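Side-chain contacts in putative uncharacterized protein (Desulfitobacterium hafniense, PDB 4JGI), which binds methylcobalamin and probably serves as the corrinoid-carrying component of an O-demethylase methyl-transfer system: residues A[68-71]-A[72-76]; A[133-136]-A[137-141]; A[163-167]-A[168-172]; A[185-189]-A[190-194]; A[203-206]-A[207-211]. All coordinates share one frame; numbering follows the deposited sequence.

Along the chain the five contacts follow one another in series, all of them local turns of helix or helix ends. Interaction 1 lies on helix 60-77 of the N-terminal helical part; interactions 2 to 5 lie on the helices, or at their ends, around the five-stranded parallel sheet of the Rossmann-like cobalamin-binding fold. Interactions 2 and 3, with centres about 11 Å apart, are joined by the Lys137-Glu167 salt bridge; Arg170 ties interaction 3 to Gly191 and Asp193 of interaction 4; Trp209 of interaction 5 packs on Asp193 and Asp194, and Ile205 on Asp194. Contacts 2-3-4-5 thus tie together successive helix ends of the domain that holds the cofactor, while interaction 1 stands apart, about 7 Å from interaction 5 at nearest atoms.

Interaction 1: A[68-71]-A[72-76]; sequences EILQ and AAMDK
Residues 68-71 run straight into 72-76 as one unbroken stretch of alpha-helix, and the amides of Ala72, Ala73, Met74 and Asp75 bond in turn to the carbonyls of Glu68, Ile69, Leu70 and Gln71. The Met74 N to Leu70 O bond is the shortest of the four, at 2.9 Å. This stretch belongs to helix 60-77 of the N-terminal helical region, a part of the B12-binding protein distinct from the Rossmann-like sheet. One face of the helix is apolar: Leu70 CG lies 4.3 Å from Met74 CG, one turn on, and both side chains reach helix 32-54, Leu70 at Phe42 and Met46 and Met74 at Ile39. Met74 CG, beside its own backbone N (chi1 -64°), passes 3.2 Å from Leu70 O before the chain leads away from the turn. On another side Gln71 turns to helix 104-115, touching Glu114 and Ala115, so this turn bridges the helical part and the cobalamin-binding fold. Its amide also reaches along its own helix. With CG anti to the backbone N and a bend at the next torsion, the chain swings its NE2 toward the following turn. The amide and carboxylate planes are 24° apart, and the 3.0 Å bond from Gln71 NE2 to Asp75 OD1 is bent (139°) and comes from above the carboxylate plane.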
loop_
_atom_site.group_PDB
_atom_site.type_symbol
_atom_site.label_atom_id
_atom_site.label_comp_id
_atom_site.label_asym_id
_atom_site.label_seq_id
_atom_site.Cartn_x
_atom_site.Cartn_y
_atom_site.Cartn_z
ATOM N N GLU A 68 -10.414 -2.140 4.555
ATOM C CA GLU A 68 -11.439 -3.151 4.548
ATOM C C GLU A 68 -12.594 -2.793 3.632
ATOM O O GLU A 68 -13.117 -3.648 2.924
ATOM C CB GLU A 68 -11.966 -3.412 5.948
ATOM C CG GLU A 68 -10.874 -3.855 6.926
ATOM C CD GLU A 68 -10.011 -5.052 6.584
ATOM O OE1 GLU A 68 -10.409 -5.890 5.792
ATOM O OE2 GLU A 68 -8.875 -5.109 7.077
ATOM N N ILE A 69 -12.931 -1.509 3.595
ATOM C CA ILE A 69 -14.017 -1.035 2.714
ATOM C C ILE A 69 -13.621 -1.132 1.236
ATOM O O ILE A 69 -14.348 -1.642 0.355
ATOM C CB ILE A 69 -14.427 0.406 3.076
ATOM C CG1 ILE A 69 -15.205 0.399 4.421
ATOM C CG2 ILE A 69 -15.245 1.115 1.988
ATOM C CD1 ILE A 69 -15.412 1.759 5.002
ATOM N N LEU A 70 -12.384 -0.771 0.923
ATOM C CA LEU A 70 -11.924 -0.936 -0.493
ATOM C C LEU A 70 -11.920 -2.406 -0.867
ATOM O O LEU A 70 -12.296 -2.788 -1.959
ATOM C CB LEU A 70 -10.576 -0.279 -0.718
ATOM C CG LEU A 70 -10.074 -0.303 -2.153
ATOM C CD1 LEU A 70 -11.048 0.443 -3.065
ATOM C CD2 LEU A 70 -8.683 0.350 -2.212
ATOM N N GLN A 71 -11.366 -3.258 0.010
ATOM C CA GLN A 71 -11.309 -4.668 -0.336
ATOM C C GLN A 71 -12.688 -5.223 -0.578
ATOM O O GLN A 71 -12.857 -6.045 -1.457
ATOM C CB GLN A 71 -10.576 -5.450 0.759
ATOM C CG GLN A 71 -10.346 -6.894 0.386
ATOM C CD GLN A 71 -9.423 -7.045 -0.821
ATOM O OE1 GLN A 71 -8.263 -6.839 -0.700
ATOM N NE2 GLN A 71 -9.968 -7.452 -1.943
ATOM N N ALA A 72 -13.674 -4.834 0.238
ATOM C CA ALA A 72 -15.047 -5.339 0.038
ATOM C C ALA A 72 -15.614 -4.921 -1.297
ATOM O O ALA A 72 -16.201 -5.716 -2.020
ATOM C CB ALA A 72 -15.916 -4.851 1.162
ATOM N N ALA A 73 -15.376 -3.681 -1.689
ATOM C CA ALA A 73 -15.802 -3.213 -3.022
ATOM C C ALA A 73 -15.132 -3.964 -4.113
ATOM O O ALA A 73 -15.785 -4.362 -5.075
ATOM C CB ALA A 73 -15.486 -1.707 -3.168
ATOM N N MET A 74 -13.816 -4.186 -3.982
ATOM C CA MET A 74 -13.064 -4.969 -4.989
ATOM C C MET A 74 -13.555 -6.374 -5.141
ATOM O O MET A 74 -13.623 -6.860 -6.259
ATOM C CB MET A 74 -11.606 -4.987 -4.693
ATOM C CG MET A 74 -11.041 -3.613 -4.774
ATOM S SD MET A 74 -11.184 -2.863 -6.427
ATOM C CE MET A 74 -10.442 -4.171 -7.237
ATOM N N ASP A 75 -13.962 -6.996 -4.033
ATOM C CA ASP A 75 -14.437 -8.375 -4.057
ATOM C C ASP A 75 -15.746 -8.430 -4.834
ATOM O O ASP A 75 -16.015 -9.418 -5.533
ATOM C CB ASP A 75 -14.710 -8.914 -2.620
ATOM C CG ASP A 75 -13.461 -9.114 -1.785
ATOM O OD1 ASP A 75 -12.368 -9.286 -2.349
ATOM O OD2 ASP A 75 -13.619 -9.154 -0.515
ATOM N N LYS A 76 -16.573 -7.386 -4.715
ATOM C CA LYS A 76 -17.813 -7.369 -5.450
ATOM C C LYS A 76 -17.656 -7.111 -6.902
ATOM O O LYS A 76 -18.439 -7.653 -7.697
ATOM C CB LYS A 76 -18.749 -6.344 -4.918
ATOM C CG LYS A 76 -19.343 -6.763 -3.642
ATOM C CD LYS A 76 -20.307 -5.731 -3.117
ATOM C CE LYS A 76 -20.625 -5.976 -1.633
ATOM N NZ LYS A 76 -19.404 -5.760 -0.741
#

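Interaction 2: A[133-136]-A[137-141]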
loop_
_atom_site.group_PDB
_atom_site.type_symbol
_atom_site.label_atom_id
_atom_site.label_comp_id
_atom_site.label_asym_id
_atom_site.label_seq_id
_atom_site.Cartn_x
_atom_site.Cartn_y
_atom_site.Cartn_z
ATOM N N VAL A 133 16.263 -10.433 1.241
ATOM C CA VAL A 133 16.964 -10.518 -0.029
ATOM C C VAL A 133 16.676 -11.814 -0.781
ATOM O O VAL A 133 16.409 -11.805 -2.027
ATOM C CB VAL A 133 18.469 -10.304 0.169
ATOM C CG1 VAL A 133 19.248 -10.601 -1.142
ATOM C CG2 VAL A 133 18.744 -8.968 0.702
ATOM N N ASP A 134 16.631 -12.957 -0.091
ATOM C CA ASP A 134 16.249 -14.208 -0.733
ATOM C C ASP A 134 14.855 -14.197 -1.350
ATOM O O ASP A 134 14.623 -14.670 -2.485
ATOM C CB ASP A 134 16.494 -15.404 0.196
ATOM C CG ASP A 134 18.061 -15.686 0.393
ATOM O OD1 ASP A 134 18.933 -15.101 -0.325
ATOM O OD2 ASP A 134 18.458 -16.451 1.289
ATOM N N LYS A 135 13.904 -13.526 -0.687
ATOM C CA LYS A 135 12.590 -13.441 -1.218
ATOM C C LYS A 135 12.531 -12.563 -2.501
ATOM O O LYS A 135 11.835 -12.843 -3.408
ATOM C CB LYS A 135 11.613 -12.880 -0.179
ATOM C CG LYS A 135 10.149 -13.058 -0.583
ATOM C CD LYS A 135 9.718 -14.547 -0.597
ATOM C CE LYS A 135 8.245 -14.720 -0.720
ATOM N NZ LYS A 135 8.003 -16.204 -0.584
ATOM N N VAL A 136 13.327 -11.510 -2.524
ATOM C CA VAL A 136 13.409 -10.630 -3.702
ATOM C C VAL A 136 13.995 -11.419 -4.868
ATOM O O VAL A 136 13.464 -11.349 -5.977
ATOM C CB VAL A 136 14.244 -9.402 -3.385
ATOM C CG1 VAL A 136 14.583 -8.616 -4.641
ATOM C CG2 VAL A 136 13.610 -8.501 -2.369
ATOM N N LYS A 137 15.027 -12.223 -4.613
ATOM C CA LYS A 137 15.530 -13.083 -5.686
ATOM C C LYS A 137 14.501 -14.059 -6.232
ATOM O O LYS A 137 14.481 -14.359 -7.424
ATOM C CB LYS A 137 16.757 -13.906 -5.219
ATOM C CG LYS A 137 17.967 -13.097 -4.883
ATOM C CD LYS A 137 19.053 -13.976 -4.311
ATOM C CE LYS A 137 20.280 -13.122 -4.057
ATOM N NZ LYS A 137 21.528 -13.879 -3.835
ATOM N N GLU A 138 13.687 -14.640 -5.321
ATOM C CA GLU A 138 12.667 -15.575 -5.661
ATOM C C GLU A 138 11.547 -15.029 -6.493
ATOM O O GLU A 138 11.101 -15.682 -7.469
ATOM C CB GLU A 138 12.145 -16.237 -4.383
ATOM C CG GLU A 138 11.101 -17.317 -4.625
ATOM C CD GLU A 138 10.467 -17.882 -3.337
ATOM O OE1 GLU A 138 10.929 -17.558 -2.215
ATOM O OE2 GLU A 138 9.523 -18.740 -3.417
ATOM N N VAL A 139 10.997 -13.869 -6.128
ATOM C CA VAL A 139 9.765 -13.408 -6.736
ATOM C C VAL A 139 9.907 -12.173 -7.645
ATOM O O VAL A 139 8.997 -11.792 -8.360
ATOM C CB VAL A 139 8.647 -13.232 -5.696
ATOM C CG1 VAL A 139 8.619 -14.395 -4.713
ATOM C CG2 VAL A 139 8.830 -11.987 -4.872
ATOM N N ASN A 140 11.086 -11.563 -7.663
ATOM C CA ASN A 140 11.346 -10.399 -8.499
ATOM C C ASN A 140 10.261 -9.304 -8.413
ATOM O O ASN A 140 9.611 -8.923 -9.401
ATOM C CB ASN A 140 11.665 -10.785 -9.959
ATOM C CG ASN A 140 13.189 -11.009 -10.165
ATOM O OD1 ASN A 140 14.120 -10.160 -9.876
ATOM N ND2 ASN A 140 13.451 -12.125 -10.644
ATOM N N PRO A 141 10.102 -8.758 -7.201
ATOM C CA PRO A 141 9.059 -7.765 -7.067
ATOM C C PRO A 141 9.414 -6.450 -7.684
ATOM O O PRO A 141 10.583 -6.088 -7.798
ATOM C CB PRO A 141 9.008 -7.549 -5.561
ATOM C CG PRO A 141 10.438 -7.754 -5.120
ATOM C CD PRO A 141 10.897 -8.931 -5.945
#
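Val133 meets Lys137 one turn later, its CG1 lying 4.0 Å from Lys137 CE, while Val133 O takes Lys137 N at 3.0 Å. The lysine chain runs extended beyond CG, crossing the valine obliquely, and its ammonium goes on to a salt bridge with Glu167, just past helix 151-166. Asp134 lies alongside the same lysine, pointing the same way; its OD1 is 4.1 Å from Lys137 CD, and the charged ends come near each other without forming a salt bridge. Lys135 is turned by a CG anti to the backbone N (chi1 -167°) and a bend at chi2, which carry its chain over toward the next turn. There Lys135 NZ forms a long salt bridge of 3.6 Å to Glu138 OE1, and Lys135 CE rests 4.0 Å from Val139 CG1. These contacts belong to helix 129-139, which packs on the parallel sheet of the Rossmann-like cobalamin-binding fold: Lys135 and Val139 touch Val93 and Phe121 of two strands. With an alanine at Lys135 the Glu138 carboxylate would probably lose this long salt-bridge partner and Val139 CG1 the methylene beside it. Val136 closes the helix, accepting the amide of Asn140, a residue of positive phi, while its CG1 packs 3.9 Å from Pro141 CD, the two side chains crossing at about a right angle.

Interaction 3: A[163-167]-A[168-172]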
loop_
_atom_site.group_PDB
_atom_site.type_symbol
_atom_site.label_atom_id
_atom_site.label_comp_id
_atom_site.label_asym_id
_atom_site.label_seq_id
_atom_site.Cartn_x
_atom_site.Cartn_y
_atom_site.Cartn_z
ATOM N N ALA A 163 22.461 -4.623 0.932
ATOM C CA ALA A 163 22.474 -6.000 0.437
ATOM C C ALA A 163 21.857 -6.165 -0.946
ATOM O O ALA A 163 22.321 -6.893 -1.754
ATOM C CB ALA A 163 21.808 -6.921 1.401
ATOM N N LEU A 164 20.786 -5.440 -1.221
ATOM C CA LEU A 164 20.173 -5.464 -2.549
ATOM C C LEU A 164 21.127 -4.872 -3.572
ATOM O O LEU A 164 21.169 -5.366 -4.729
ATOM C CB LEU A 164 18.836 -4.733 -2.545
ATOM C CG LEU A 164 17.753 -5.430 -1.669
ATOM C CD1 LEU A 164 16.593 -4.425 -1.552
ATOM C CD2 LEU A 164 17.307 -6.725 -2.305
ATOM N N LYS A 165 21.853 -3.834 -3.198
ATOM C CA LYS A 165 22.870 -3.229 -4.068
ATOM C C LYS A 165 23.992 -4.270 -4.343
ATOM O O LYS A 165 24.392 -4.461 -5.536
ATOM C CB LYS A 165 23.456 -1.908 -3.463
ATOM C CG LYS A 165 22.570 -0.680 -3.552
ATOM C CD LYS A 165 23.203 0.608 -2.928
ATOM C CE LYS A 165 22.111 1.639 -2.401
ATOM N NZ LYS A 165 22.240 2.854 -1.362
ATOM N N ALA A 166 24.455 -4.963 -3.322
ATOM C CA ALA A 166 25.525 -5.946 -3.493
ATOM C C ALA A 166 25.158 -7.108 -4.401
ATOM O O ALA A 166 25.998 -7.642 -5.127
ATOM C CB ALA A 166 25.971 -6.446 -2.143
ATOM N N GLU A 167 23.884 -7.475 -4.393
ATOM C CA GLU A 167 23.389 -8.570 -5.175
ATOM C C GLU A 167 22.965 -8.130 -6.554
ATOM O O GLU A 167 22.470 -8.962 -7.265
ATOM C CB GLU A 167 22.182 -9.219 -4.452
ATOM C CG GLU A 167 22.566 -9.827 -3.122
ATOM C CD GLU A 167 23.732 -10.846 -3.253
ATOM O OE1 GLU A 167 23.786 -11.664 -4.217
ATOM O OE2 GLU A 167 24.701 -10.783 -2.443
ATOM N N GLY A 168 23.104 -6.839 -6.919
ATOM C CA GLY A 168 22.671 -6.400 -8.266
ATOM C C GLY A 168 21.169 -6.346 -8.509
ATOM O O GLY A 168 20.689 -6.398 -9.627
ATOM N N LEU A 169 20.434 -6.316 -7.416
ATOM C CA LEU A 169 18.955 -6.261 -7.460
ATOM C C LEU A 169 18.332 -4.857 -7.290
ATOM O O LEU A 169 17.162 -4.634 -7.697
ATOM C CB LEU A 169 18.361 -7.204 -6.414
ATOM C CG LEU A 169 18.848 -8.652 -6.504
ATOM C CD1 LEU A 169 18.450 -9.349 -5.205
ATOM C CD2 LEU A 169 18.172 -9.315 -7.698
ATOM N N ARG A 170 19.080 -3.945 -6.691
ATOM C CA ARG A 170 18.540 -2.649 -6.235
ATOM C C ARG A 170 18.003 -1.791 -7.356
ATOM O O ARG A 170 17.008 -1.098 -7.256
ATOM C CB ARG A 170 19.608 -1.855 -5.505
ATOM C CG ARG A 170 19.223 -0.382 -5.165
ATOM C CD ARG A 170 18.278 -0.484 -4.066
ATOM N NE ARG A 170 17.925 0.943 -3.701
ATOM C CZ ARG A 170 16.885 1.601 -4.192
ATOM N NH1 ARG A 170 16.168 1.063 -5.114
ATOM N NH2 ARG A 170 16.488 2.725 -3.646
ATOM N N ASN A 171 18.681 -1.773 -8.470
ATOM C CA ASN A 171 18.332 -0.799 -9.508
ATOM C C ASN A 171 17.116 -1.204 -10.273
ATOM O O ASN A 171 16.610 -0.421 -11.025
ATOM C CB ASN A 171 19.490 -0.679 -10.466
ATOM C CG ASN A 171 20.684 -0.018 -9.849
ATOM O OD1 ASN A 171 20.573 0.812 -8.950
ATOM N ND2 ASN A 171 21.862 -0.430 -10.315
ATOM N N ASP A 172 16.655 -2.441 -10.140
ATOM C CA ASP A 172 15.464 -2.863 -10.813
ATOM C C ASP A 172 14.217 -2.951 -9.908
ATOM O O ASP A 172 13.205 -3.572 -10.297
ATOM C CB ASP A 172 15.728 -4.173 -11.537
ATOM C CG ASP A 172 16.662 -3.983 -12.765
ATOM O OD1 ASP A 172 16.341 -3.151 -13.643
ATOM O OD2 ASP A 172 17.723 -4.655 -12.835
#
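Leu164 and Leu169 both carry CG beside the backbone N and anti to the carbonyl carbon (chi1 -66° and -54°), and with these torsions their branches meet at about a right angle, Leu164 CD2 to Leu169 CD1 at 4.1 Å. The same Leu169 methyl also lies 3.8 Å from Glu167 CB, just past the helix. A different torsion serves Arg170: its CG stands anti to the backbone N and the chain then bends, laying its first carbons beside Lys165, with Lys165 CG 3.7 Å from Arg170 CG. The two side chains point the same way along their aliphatic parts. The backbone between them is a Schellman motif. Gly168 has positive phi (72°), and a CB there would run into Glu167 O. Leu169 N donates to Leu164 O at 2.9 Å and Gly168 N to Lys165 O at 3.0 Å, the latter from well above the carbonyl plane. Arg170 N adds a weak bond to Leu164 O, so one carbonyl at the helix end is gripped by two amides. A serine at Leu169 removes the methyl that meets Leu164 and Glu167, and is likely to leave a gap beside the Leu164 side chain. Beyond the motif the Arg170 guanidinium reaches Gly191 O and Asp193. The turn thus links helix 151-166 to strand 174-178, with Ala163, Glu167 and Leu169 resting on helix 129-139 and the arginine tied to the loop before strand 194-195.

Interaction 4: A[185-189]-A[190-194]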
loop_
_atom_site.group_PDB
_atom_site.type_symbol
_atom_site.label_atom_id
_atom_site.label_comp_id
_atom_site.label_asym_id
_atom_site.label_seq_id
_atom_site.Cartn_x
_atom_site.Cartn_y
_atom_site.Cartn_z
ATOM N N ASN A 185 14.851 12.525 6.114
ATOM C CA ASN A 185 16.188 12.261 6.634
ATOM C C ASN A 185 16.507 10.754 6.771
ATOM O O ASN A 185 17.573 10.264 6.404
ATOM C CB ASN A 185 16.399 12.973 7.967
ATOM C CG ASN A 185 17.751 12.635 8.580
ATOM O OD1 ASN A 185 18.798 13.097 8.101
ATOM N ND2 ASN A 185 17.742 11.825 9.622
ATOM N N VAL A 186 15.554 10.016 7.324
ATOM C CA VAL A 186 15.710 8.551 7.466
ATOM C C VAL A 186 15.722 7.916 6.029
ATOM O O VAL A 186 16.549 7.050 5.764
ATOM C CB VAL A 186 14.559 7.950 8.286
ATOM C CG1 VAL A 186 14.632 6.438 8.309
ATOM C CG2 VAL A 186 14.534 8.549 9.687
ATOM N N CYS A 187 14.907 8.415 5.117
ATOM C CA CYS A 187 14.815 7.876 3.782
ATOM C C CYS A 187 16.192 8.003 3.082
ATOM O O CYS A 187 16.706 7.060 2.512
ATOM C CB CYS A 187 13.741 8.588 2.995
ATOM S SG CYS A 187 13.486 8.012 1.319
ATOM N N GLN A 188 16.767 9.198 3.185
ATOM C CA GLN A 188 18.137 9.409 2.692
ATOM C C GLN A 188 19.230 8.532 3.331
ATOM O O GLN A 188 20.075 7.979 2.622
ATOM C CB GLN A 188 18.501 10.856 2.878
ATOM C CG GLN A 188 17.691 11.695 1.908
ATOM C CD GLN A 188 18.018 11.387 0.451
ATOM O OE1 GLN A 188 19.195 11.341 0.091
ATOM N NE2 GLN A 188 16.983 11.165 -0.399
ATOM N N ARG A 189 19.166 8.345 4.632
ATOM C CA ARG A 189 20.164 7.539 5.315
ATOM C C ARG A 189 20.054 6.049 4.906
ATOM O O ARG A 189 21.032 5.330 4.721
ATOM C CB ARG A 189 20.035 7.670 6.837
ATOM C CG ARG A 189 21.173 6.971 7.585
ATOM C CD ARG A 189 21.319 7.530 9.006
ATOM N NE ARG A 189 20.014 7.816 9.624
ATOM C CZ ARG A 189 19.264 6.941 10.300
ATOM N NH1 ARG A 189 19.661 5.686 10.497
ATOM N NH2 ARG A 189 18.097 7.335 10.793
ATOM N N VAL A 190 18.828 5.603 4.737
ATOM C CA VAL A 190 18.551 4.259 4.318
ATOM C C VAL A 190 18.915 4.001 2.866
ATOM O O VAL A 190 19.289 2.861 2.508
ATOM C CB VAL A 190 17.056 3.878 4.625
ATOM C CG1 VAL A 190 16.618 2.623 3.911
ATOM C CG2 VAL A 190 16.878 3.788 6.106
ATOM N N GLY A 191 18.728 4.995 2.007
ATOM C CA GLY A 191 18.905 4.753 0.616
ATOM C C GLY A 191 17.655 4.336 -0.105
ATOM O O GLY A 191 17.690 3.796 -1.198
ATOM N N ALA A 192 16.485 4.600 0.515
ATOM C CA ALA A 192 15.206 4.295 -0.124
ATOM C C ALA A 192 14.791 5.220 -1.220
ATOM O O ALA A 192 15.309 6.361 -1.290
ATOM C CB ALA A 192 14.110 4.191 0.962
ATOM N N ASP A 193 13.809 4.852 -2.008
ATOM C CA ASP A 193 13.265 5.720 -3.012
ATOM C C ASP A 193 12.231 6.698 -2.464
ATOM O O ASP A 193 12.163 7.832 -2.924
ATOM C CB ASP A 193 12.668 4.906 -4.171
ATOM C CG ASP A 193 13.735 4.128 -4.886
ATOM O OD1 ASP A 193 14.549 4.781 -5.547
ATOM O OD2 ASP A 193 13.773 2.912 -4.794
ATOM N N ASP A 194 11.453 6.262 -1.457
ATOM C CA ASP A 194 10.504 7.182 -0.844
ATOM C C ASP A 194 10.118 6.626 0.528
ATOM O O ASP A 194 10.493 5.508 0.899
ATOM C CB ASP A 194 9.261 7.371 -1.685
ATOM C CG ASP A 194 8.688 8.863 -1.603
ATOM O OD1 ASP A 194 8.962 9.629 -0.614
ATOM O OD2 ASP A 194 7.955 9.184 -2.560
#
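A Schellman motif ends helix 184-190, with Gly191 as its C-prime residue at positive phi (91°), and its atoms gather on the carbonyl of Cys187. Gly191 N donates to Cys187 O at 2.9 Å and Ala192 N to the same oxygen at 3.2 Å, the two reaching it from opposite faces of its plane. A weak bond from Gly191 N to Gln188 O completes the motif. A side chain on Gly191 would jam against the preceding carbonyl. The sulfur of Cys187, anti to the backbone N (chi1 -179°), lies 3.6 Å from Ala192 O and 3.9 Å from Ala192 CB, beside the residues that lead into the strand. One turn back, Val186 and Val190 lie side by side, with Val186 CG1 4.1 Å from Val190 CG2; the first also touches Ile177 of the sheet and the second Met157 and Val161 of helix 151-166. Asp193 OD2 accepts from Val175 N. The chain passes from the helix into strand 194-195, at the edge of the parallel sheet, a helix-to-strand connection of the kind that builds Rossmann-like cobalamin-binding domains.

Interaction 5: A[203-206]-A[207-211]; sequences VKIC and QRWVG
Ile205 and Trp209 form the tight side of this turn of helix 199-209, the C-terminal helix that packs against the parallel sheet of the Rossmann-like cobalamin-binding fold. Ile205 CG2, anti to the backbone N, lies over one face of the indole, 3.6 Å from the centre of its six-membered ring and 11° off the ring normal, a CH-pi contact. The two side chains run side by side and point the same way, and Ile205 O also sits over a face of the indole. Both residues reach Ile176 of strand 174-178, and Trp209 extends to Lys174, Ile143 and Asp193. Cys206 comes to the same ring from an oblique angle, its SG 4.4 Å from Trp209 CZ3, a sulfur-aromatic contact; the cysteine is buried against Phe109, Phe118 and Ile143, with its side chain about 6 Å from the bound cobalamin. Beside it Val203 CG1 packs 4.1 Å from Gln207 CG, on the flank facing helix 104-115.

The solvent side carries charge. In contrast to the buried cysteine, Lys204 is partly exposed and Arg208 exposed; the lysine, extended along its whole length, lies beside the arginine, so that two like charges come close, Lys204 NZ to Arg208 NH2 at 3.9 Å. What touches is mostly the aliphatic chain of the lysine. At the helix end the Val210 amide makes only a weak bond to Cys206 O. On the charged flank Lys204 CE sits over one face of the Arg208 guanidinium, 3.4 Å above its plane and offset toward the rim, 3.5 Å from Arg208 NH2.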
loop_
_atom_site.group_PDB
_atom_site.type_symbol
_atom_site.label_atom_id
_atom_site.label_comp_id
_atom_site.label_asym_id
_atom_site.label_seq_id
_atom_site.Cartn_x
_atom_site.Cartn_y
_atom_site.Cartn_z
ATOM N N VAL A 203 0.355 3.810 -0.559
ATOM C CA VAL A 203 -0.259 3.171 -1.710
ATOM C C VAL A 203 -0.215 4.081 -2.925
ATOM O O VAL A 203 0.027 3.614 -4.045
ATOM C CB VAL A 203 -1.684 2.706 -1.436
ATOM C CG1 VAL A 203 -2.351 2.209 -2.679
ATOM C CG2 VAL A 203 -1.685 1.653 -0.379
ATOM N N LYS A 204 -0.505 5.356 -2.683
ATOM C CA LYS A 204 -0.440 6.413 -3.739
ATOM C C LYS A 204 0.938 6.382 -4.408
ATOM O O LYS A 204 1.026 6.379 -5.654
ATOM C CB LYS A 204 -0.688 7.800 -3.176
ATOM C CG LYS A 204 -0.643 8.879 -4.289
ATOM C CD LYS A 204 -0.684 10.276 -3.640
ATOM C CE LYS A 204 -0.543 11.456 -4.594
ATOM N NZ LYS A 204 -1.012 12.818 -4.102
ATOM N N ILE A 205 1.970 6.346 -3.590
ATOM C CA ILE A 205 3.357 6.261 -4.108
ATOM C C ILE A 205 3.583 5.038 -4.964
ATOM O O ILE A 205 4.150 5.096 -6.100
ATOM C CB ILE A 205 4.374 6.408 -2.988
ATOM C CG1 ILE A 205 4.359 7.778 -2.332
ATOM C CG2 ILE A 205 5.774 5.998 -3.458
ATOM C CD1 ILE A 205 4.970 7.862 -0.969
ATOM N N CYS A 206 3.136 3.914 -4.486
ATOM C CA CYS A 206 3.366 2.664 -5.135
ATOM C C CYS A 206 2.592 2.560 -6.471
ATOM O O CYS A 206 3.095 2.046 -7.476
ATOM C CB CYS A 206 2.941 1.532 -4.208
ATOM S SG CYS A 206 4.047 1.226 -2.795
ATOM N N GLN A 207 1.386 3.088 -6.451
ATOM C CA GLN A 207 0.588 3.152 -7.696
ATOM C C GLN A 207 1.257 4.003 -8.801
ATOM O O GLN A 207 1.249 3.588 -9.960
ATOM C CB GLN A 207 -0.806 3.662 -7.425
ATOM C CG GLN A 207 -1.696 2.679 -6.691
ATOM C CD GLN A 207 -2.245 1.489 -7.509
ATOM O OE1 GLN A 207 -1.618 0.935 -8.415
ATOM N NE2 GLN A 207 -3.452 1.074 -7.150
ATOM N N ARG A 208 1.900 5.096 -8.411
ATOM C CA ARG A 208 2.655 5.915 -9.335
ATOM C C ARG A 208 3.823 5.148 -9.934
ATOM O O ARG A 208 4.148 5.312 -11.119
ATOM C CB ARG A 208 3.123 7.239 -8.694
ATOM C CG ARG A 208 1.989 8.190 -8.337
ATOM C CD ARG A 208 2.380 9.409 -7.598
ATOM N NE ARG A 208 1.273 10.382 -7.660
ATOM C CZ ARG A 208 1.416 11.711 -7.585
ATOM N NH1 ARG A 208 2.590 12.204 -7.239
ATOM N NH2 ARG A 208 0.367 12.553 -7.776
ATOM N N TRP A 209 4.524 4.334 -9.113
ATOM C CA TRP A 209 5.643 3.552 -9.667
ATOM C C TRP A 209 5.286 2.440 -10.652
ATOM O O TRP A 209 6.085 2.074 -11.514
ATOM C CB TRP A 209 6.326 2.949 -8.460
ATOM C CG TRP A 209 7.167 3.883 -7.664
ATOM C CD1 TRP A 209 7.789 5.051 -8.084
ATOM C CD2 TRP A 209 7.582 3.685 -6.318
ATOM N NE1 TRP A 209 8.537 5.573 -7.074
ATOM C CE2 TRP A 209 8.415 4.753 -5.967
ATOM C CE3 TRP A 209 7.287 2.711 -5.334
ATOM C CZ2 TRP A 209 8.989 4.888 -4.716
ATOM C CZ3 TRP A 209 7.870 2.850 -4.101
ATOM C CH2 TRP A 209 8.743 3.873 -3.793
ATOM N N VAL A 210 4.092 1.887 -10.556
ATOM C CA VAL A 210 3.740 0.763 -11.372
ATOM C C VAL A 210 2.813 1.152 -12.521
ATOM O O VAL A 210 2.345 2.266 -12.546
ATOM C CB VAL A 210 3.247 -0.441 -10.531
ATOM C CG1 VAL A 210 4.265 -0.697 -9.437
ATOM C CG2 VAL A 210 1.883 -0.248 -9.913
ATOM N N GLY A 211 2.593 0.247 -13.458
ATOM C CA GLY A 211 1.870 0.613 -14.710
ATOM C C GLY A 211 0.958 -0.442 -15.339
ATOM O O GLY A 211 1.361 -1.189 -16.243
#